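Local coordinates for protein cytochrome P450 monooxygenase (Rhodococcus sp. ECU0066, PDB 6KBH) that probably catalyses monooxygenation at a heme within one self-sufficient chain that also carries FMN and a [2Fe-2S] cluster, at residues Y522-D527 with F534-L539. Numbering follows the deposited sequence.
Sequences YSLCGD and FQVAVL. With FMN (flavin mononucleotide), chain B.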
ATOM      1  N   TYR A 522       4.897  15.225  16.639  1.00 91.21           N
ATOM      2  CA  TYR A 522       5.230  16.345  17.509  1.00 92.22           C
ATOM      3  C   TYR A 522       4.272  17.494  17.228  1.00 95.59           C
ATOM      4  O   TYR A 522       4.100  17.879  16.068  1.00 92.43           O
ATOM      5  CB  TYR A 522       6.689  16.778  17.302  1.00 93.20           C
ATOM      6  CG  TYR A 522       7.687  15.653  17.522  1.00102.32           C
ATOM      7  CD1 TYR A 522       7.759  15.012  18.742  1.00105.54           C
ATOM      8  CD2 TYR A 522       8.542  15.224  16.511  1.00 96.91           C
ATOM      9  CE1 TYR A 522       8.642  13.987  18.974  1.00 97.08           C
ATOM     10  CE2 TYR A 522       9.447  14.179  16.739  1.00100.64           C
ATOM     11  CZ  TYR A 522       9.481  13.568  17.982  1.00 97.96           C
ATOM     12  OH  TYR A 522      10.338  12.536  18.288  1.00104.20           O
ATOM     13  N   SER A 523       3.654  18.034  18.283  1.00 99.41           N
ATOM     14  CA  SER A 523       2.732  19.158  18.144  1.00 89.00           C
ATOM     15  C   SER A 523       3.396  20.334  17.426  1.00 90.67           C
ATOM     16  O   SER A 523       4.624  20.423  17.307  1.00 98.65           O
ATOM     17  CB  SER A 523       2.229  19.609  19.516  1.00 86.15           C
ATOM     18  OG  SER A 523       1.509  18.577  20.165  1.00 91.32           O
ATOM     19  N   LEU A 524       2.558  21.243  16.935  1.00 98.39           N
ATOM     20  CA  LEU A 524       3.015  22.414  16.192  1.00 94.51           C
ATOM     21  C   LEU A 524       2.841  23.665  17.036  1.00 89.57           C
ATOM     22  O   LEU A 524       1.713  24.073  17.336  1.00 77.72           O
ATOM     23  CB  LEU A 524       2.271  22.540  14.870  1.00 93.44           C
ATOM     24  CG  LEU A 524       2.643  21.347  14.012  1.00 94.33           C
ATOM     25  CD1 LEU A 524       1.438  20.895  13.234  1.00102.48           C
ATOM     26  CD2 LEU A 524       3.786  21.757  13.127  1.00 90.63           C
ATOM     27  N   CYS A 525       3.970  24.275  17.386  1.00100.27           N
ATOM     28  CA  CYS A 525       4.028  25.444  18.248  1.00 93.91           C
ATOM     29  C   CYS A 525       4.404  26.702  17.488  1.00 96.81           C
ATOM     30  O   CYS A 525       4.721  27.720  18.111  1.00101.04           O
ATOM     31  CB  CYS A 525       5.022  25.194  19.375  1.00 84.28           C
ATOM     32  SG  CYS A 525       6.500  24.371  18.776  1.00 94.65           S
ATOM     33  N   GLY A 526       4.391  26.650  16.160  1.00 93.39           N
ATOM     34  CA  GLY A 526       4.710  27.800  15.345  1.00 90.02           C
ATOM     35  C   GLY A 526       3.516  28.718  15.195  1.00101.12           C
ATOM     36  O   GLY A 526       2.530  28.634  15.930  1.00105.60           O
ATOM     37  N   ASP A 527       3.613  29.610  14.214  1.00103.42           N
ATOM     38  CA  ASP A 527       2.549  30.569  13.957  1.00109.56           C
ATOM     39  C   ASP A 527       1.617  30.018  12.887  1.00112.64           C
ATOM     40  O   ASP A 527       2.085  29.681  11.790  1.00110.75           O
ATOM     41  CB  ASP A 527       3.126  31.903  13.515  1.00117.57           C
ATOM     42  CG  ASP A 527       2.054  32.886  13.075  1.00116.10           C
ATOM     43  OD1 ASP A 527       1.159  33.200  13.888  1.00112.26           O
ATOM     44  OD2 ASP A 527       2.110  33.350  11.916  1.00113.12           O
ATOM     45  N   PHE A 534       6.063  24.962   9.253  1.00 99.37           N
ATOM     46  CA  PHE A 534       5.684  24.317  10.496  1.00100.70           C
ATOM     47  C   PHE A 534       6.845  24.430  11.478  1.00 92.86           C
ATOM     48  O   PHE A 534       8.014  24.427  11.078  1.00 92.43           O
ATOM     49  CB  PHE A 534       5.345  22.851  10.261  1.00102.52           C
ATOM     50  CG  PHE A 534       4.060  22.641   9.526  1.00103.15           C
ATOM     51  CD1 PHE A 534       3.039  23.571   9.598  1.00 99.59           C
ATOM     52  CD2 PHE A 534       3.877  21.509   8.754  1.00102.69           C
ATOM     53  CE1 PHE A 534       1.856  23.370   8.914  1.00103.56           C
ATOM     54  CE2 PHE A 534       2.706  21.299   8.077  1.00 89.90           C
ATOM     55  CZ  PHE A 534       1.691  22.229   8.152  1.00100.66           C
ATOM     56  N   GLN A 535       6.521  24.531  12.765  1.00 96.23           N
ATOM     57  CA  GLN A 535       7.527  24.558  13.821  1.00 85.27           C
ATOM     58  C   GLN A 535       7.187  23.514  14.870  1.00 82.94           C
ATOM     59  O   GLN A 535       6.052  23.458  15.354  1.00 82.11           O
ATOM     60  CB  GLN A 535       7.633  25.943  14.471  1.00 80.93           C
ATOM     61  CG  GLN A 535       8.802  26.774  13.967  1.00 79.01           C
ATOM     62  CD  GLN A 535       8.870  28.139  14.621  1.00 83.10           C
ATOM     63  OE1 GLN A 535       7.901  28.603  15.218  1.00 93.66           O
ATOM     64  NE2 GLN A 535      10.020  28.793  14.507  1.00 86.56           N
ATOM     65  N   VAL A 536       8.172  22.691  15.215  1.00 86.91           N
ATOM     66  CA  VAL A 536       8.041  21.691  16.263  1.00 93.96           C
ATOM     67  C   VAL A 536       9.214  21.846  17.220  1.00 93.14           C
ATOM     68  O   VAL A 536      10.289  22.323  16.842  1.00 90.22           O
ATOM     69  CB  VAL A 536       7.985  20.256  15.698  1.00 89.66           C
ATOM     70  CG1 VAL A 536       6.693  20.040  14.934  1.00 90.57           C
ATOM     71  CG2 VAL A 536       9.184  19.994  14.803  1.00 82.58           C
ATOM     72  N   ALA A 537       9.002  21.438  18.469  1.00 94.93           N
ATOM     73  CA  ALA A 537      10.006  21.589  19.520  1.00 88.01           C
ATOM     74  C   ALA A 537      10.275  20.230  20.162  1.00 87.16           C
ATOM     75  O   ALA A 537       9.681  19.904  21.187  1.00101.13           O
ATOM     76  CB  ALA A 537       9.561  22.620  20.552  1.00 89.11           C
ATOM     77  N   VAL A 538      11.197  19.458  19.594  1.00 88.26           N
ATOM     78  CA  VAL A 538      11.415  18.086  20.045  1.00 94.65           C
ATOM     79  C   VAL A 538      12.300  18.068  21.287  1.00 96.70           C
ATOM     80  O   VAL A 538      13.289  18.804  21.381  1.00 95.65           O
ATOM     81  CB  VAL A 538      12.022  17.241  18.912  1.00 97.10           C
ATOM     82  CG1 VAL A 538      13.337  17.839  18.464  1.00100.71           C
ATOM     83  CG2 VAL A 538      12.203  15.795  19.359  1.00 94.21           C
ATOM     84  N   LEU A 539      11.940  17.220  22.248  1.00 99.21           N
ATOM     85  CA  LEU A 539      12.729  16.997  23.453  1.00 94.00           C
ATOM     86  C   LEU A 539      13.576  15.738  23.302  1.00 97.23           C
ATOM     87  O   LEU A 539      13.115  14.728  22.761  1.00 92.87           O
ATOM     88  CB  LEU A 539      11.822  16.874  24.684  1.00 88.32           C
ATOM     89  CG  LEU A 539      12.321  16.071  25.894  1.00 92.79           C
ATOM     90  CD1 LEU A 539      13.506  16.752  26.565  1.00 97.94           C
ATOM     91  CD2 LEU A 539      11.206  15.828  26.901  1.00 89.35           C
TER
HETATM   92  N1  FMN B 801       3.285  11.944  20.677  1.00106.63           N
HETATM   93  C2  FMN B 801       2.031  11.784  20.229  1.00107.64           C
HETATM   94  O2  FMN B 801       1.540  10.609  20.180  1.00111.58           O
HETATM   95  N3  FMN B 801       1.276  12.815  19.827  1.00107.30           N
HETATM   96  C4  FMN B 801       1.792  14.060  19.876  1.00104.56           C
HETATM   97  O4  FMN B 801       1.049  15.121  19.477  1.00112.62           O
HETATM   98  C4A FMN B 801       3.091  14.256  20.341  1.00103.67           C
HETATM   99  N5  FMN B 801       3.592  15.502  20.384  1.00 98.03           N
HETATM  100  C5A FMN B 801       4.842  15.676  20.826  1.00 96.99           C
HETATM  101  C6  FMN B 801       5.328  16.970  20.860  1.00 91.54           C
HETATM  102  C7  FMN B 801       6.606  17.208  21.308  1.00 95.05           C
HETATM  103  C7M FMN B 801       7.022  18.700  21.286  1.00 95.25           C
HETATM  104  C8  FMN B 801       7.423  16.155  21.739  1.00 91.05           C
HETATM  105  C8M FMN B 801       8.839  16.369  22.235  1.00 76.38           C
HETATM  106  C9  FMN B 801       6.926  14.856  21.718  1.00 91.87           C
HETATM  107  C9A FMN B 801       5.634  14.603  21.249  1.00 94.17           C
HETATM  108  N10 FMN B 801       5.124  13.352  21.210  1.00 95.39           N
HETATM  109  C10 FMN B 801       3.855  13.169  20.752  1.00104.29           C
HETATM  110  C1' FMN B 801       5.929  12.156  21.616  1.00 93.64           C
HETATM  111  C2' FMN B 801       6.775  11.626  20.487  1.00101.02           C
HETATM  112  O2' FMN B 801       6.053  11.071  19.466  1.00 95.40           O
HETATM  113  C3' FMN B 801       7.764  10.604  20.984  1.00 99.96           C
HETATM  114  O3' FMN B 801       7.175   9.528  21.666  1.00104.56           O
HETATM  115  C4' FMN B 801       8.850  11.263  21.862  1.00103.12           C
HETATM  116  O4' FMN B 801       9.440  12.435  21.444  1.00102.38           O
HETATM  117  C5' FMN B 801      10.083  10.328  22.039  1.00101.05           C
HETATM  118  O5' FMN B 801      10.540   9.598  20.873  1.00103.68           O
HETATM  119  P   FMN B 801      11.509   8.382  21.088  1.00 96.66           P
HETATM  120  O1P FMN B 801      11.410   7.434  19.920  1.00 98.48           O
HETATM  121  O2P FMN B 801      12.930   8.840  21.189  1.00 99.14           O
HETATM  122  O3P FMN B 801      11.107   7.702  22.359  1.00112.24           O
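Val538 CG2 lies over one face of the Tyr522 ring, 4.1 Å from its centroid, a CH-pi contact in the six-stranded antiparallel flavin-binding barrel of the ferredoxin reductase type. Strands 518-523 and 533-536 are the end strands of that sheet, and their meeting, at Leu524-Val536 and Gly526-Gln535, closes it into the barrel. Val536 CG1 packs at the root of the Tyr522 side chain, 4.0 Å from CB, and 3.8 Å from Leu524 CD2. The latter methyl also packs on Phe534 CB (3.4 Å), meeting the Phe534 ring obliquely; that ring also meets Trp505, with the planes about 75° apart. Cys525 SG, set between its backbone N and carbonyl carbon (chi1 42°), rests against Ala537 CB at 3.9 Å.

Gln535 CB and OE1 lie against Gly526 CA (OE1 at 3.3 Å), where a beta carbon on residue 526 would probably run into Gln535 CB. Gln535 O accepts the one backbone hydrogen bond between the segments, from Cys525 N (3.0 Å, 148° at the hydrogen), and a CH...O contact from Leu524 CA. The flavin's dimethylbenzene end lies beside Tyr522 CD1 and CE1 and reaches segment 537-539 with its methyls; Tyr522 OH bonds weakly to the ribityl O4'. An alanine in place of Tyr522 would probably leave Val538 CG2 without its aromatic face and O4' without this partner, opening a gap beside the flavin. Ser523 N donates to the isoalloxazine N5 at 3.3 Å.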